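Local coordinates for Serine/threonine-protein kinase Tel1 (Chaetomium thermophilum, PDB 6SKY) that phosphorylates serine and threonine residues of proteins using ATP and probably activates checkpoint signalling as a sensor of DNA damage, at the interface of chains A and B. Sequence-based numbering; all coordinates share one arbitrary frame. Chains: chain A/B, Serine/threonine-protein kinase Tel1.

The interface of chains A and B. Residues chain A 2182, 2185-2186, 2210, 2214, 2217; chain B 1939, 1958.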
# COMPACT_ATOMS: atom_id res chain seq x y z
N LEU A 2182 -6.07 -8.25 -15.10
CA LEU A 2182 -7.51 -8.05 -14.96
C LEU A 2182 -8.20 -8.05 -16.32
O LEU A 2182 -9.21 -8.73 -16.51
CB LEU A 2182 -7.75 -6.73 -14.23
CG LEU A 2182 -8.99 -6.56 -13.38
CD1 LEU A 2182 -9.22 -7.80 -12.58
CD2 LEU A 2182 -8.75 -5.40 -12.48
N SER A 2185 -8.15 -11.69 -17.76
CA SER A 2185 -9.05 -12.64 -17.14
C SER A 2185 -10.50 -12.30 -17.42
O SER A 2185 -11.32 -13.20 -17.58
CB SER A 2185 -8.78 -12.74 -15.65
OG SER A 2185 -9.46 -11.72 -14.95
N THR A 2186 -10.84 -11.01 -17.53
CA THR A 2186 -12.19 -10.65 -17.92
C THR A 2186 -12.50 -11.11 -19.34
O THR A 2186 -13.54 -11.72 -19.61
CB THR A 2186 -12.40 -9.15 -17.80
OG1 THR A 2186 -12.10 -8.74 -16.47
CG2 THR A 2186 -13.82 -8.82 -18.09
N ALA A 2210 -9.11 -16.38 -13.18
CA ALA A 2210 -9.86 -15.34 -12.47
C ALA A 2210 -9.49 -15.31 -10.99
O ALA A 2210 -9.34 -14.23 -10.40
CB ALA A 2210 -11.35 -15.57 -12.64
N LEU A 2214 -7.87 -12.17 -8.79
CA LEU A 2214 -8.37 -11.74 -7.48
C LEU A 2214 -7.28 -11.77 -6.43
O LEU A 2214 -7.09 -10.80 -5.69
CB LEU A 2214 -9.54 -12.61 -7.05
CG LEU A 2214 -10.87 -12.33 -7.72
CD1 LEU A 2214 -11.93 -13.27 -7.21
CD2 LEU A 2214 -11.26 -10.91 -7.48
N HIS A 2217 -4.91 -8.93 -6.68
CA HIS A 2217 -5.41 -7.62 -6.30
C HIS A 2217 -5.66 -7.47 -4.81
O HIS A 2217 -6.07 -6.39 -4.38
CB HIS A 2217 -6.69 -7.30 -7.06
CG HIS A 2217 -6.44 -6.64 -8.37
ND1 HIS A 2217 -6.19 -7.36 -9.52
CD2 HIS A 2217 -6.37 -5.34 -8.72
CE1 HIS A 2217 -5.99 -6.52 -10.52
NE2 HIS A 2217 -6.10 -5.29 -10.06
N LEU B 1939 -15.31 -12.30 -10.09
CA LEU B 1939 -14.92 -10.91 -10.29
C LEU B 1939 -16.13 -9.99 -10.23
O LEU B 1939 -16.02 -8.84 -9.78
CB LEU B 1939 -14.19 -10.74 -11.61
CG LEU B 1939 -12.78 -11.33 -11.76
CD1 LEU B 1939 -12.41 -11.44 -13.23
CD2 LEU B 1939 -11.78 -10.47 -11.05
N PHE B 1958 -11.92 -2.68 -12.12
CA PHE B 1958 -12.80 -3.79 -12.49
C PHE B 1958 -13.88 -3.35 -13.47
O PHE B 1958 -14.23 -4.09 -14.40
CB PHE B 1958 -13.43 -4.39 -11.24
CG PHE B 1958 -12.46 -5.14 -10.37
CD1 PHE B 1958 -11.59 -4.47 -9.56
CD2 PHE B 1958 -12.44 -6.51 -10.37
CE1 PHE B 1958 -10.71 -5.15 -8.77
CE2 PHE B 1958 -11.56 -7.19 -9.57
CZ PHE B 1958 -10.70 -6.51 -8.77
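B:Leu1939 reaches from the first turn of helix 1939-1948 into the groove between helices 2178-2189 and 2203-2217 of chain A. With CG anti to its carbonyl carbon (chi1 -70°), the side chain runs from CB straight toward chain A. Its CB and CG serve as a stalk, and the fork beyond them makes the contacts. Methyl CD1 lies 3.4 Å from the hydroxyl OG of A:Ser2185, with A:Ala2210 CB farther off at 4.3 Å. Serine and alanine are short enough to let a methyl come close to the helix surfaces. The other branch, CD2, meets A:Leu2214 CD2 at 3.6 Å and A:Leu2182 CD1 at 4.0 Å. A forked leucine thus touches both helices at once. A:Leu2182 and B:Leu1939 run antiparallel past each other, whereas A:Leu2182 and B:Phe1958 cross at nearly a right angle. In A:Leu2182, CG stands anti to the backbone N (chi1 -151°); its CD2 lies over the centre of the B:Phe1958 ring, 4.1 Å above the plane, and CD1 approaches ring atom CE2. The broad aromatic face suits this branched aliphatic tip. B:Phe1958 in turn points its CZ edge at a face of the A:His2217 imidazole, the planes inclined by 59°. Beside this apolar core, A:Thr2186 OG1 hydrogen-bonds to the backbone carbonyl A:Leu2182 O (2.9 Å), a bond within the helix that gives the hydroxyl a partner on its own chain. The patch joins the FAT regions of the two protomers, and its two-fold twin repeats the leucine and phenylalanine insertion, helping to hold the Tel1 dimer together.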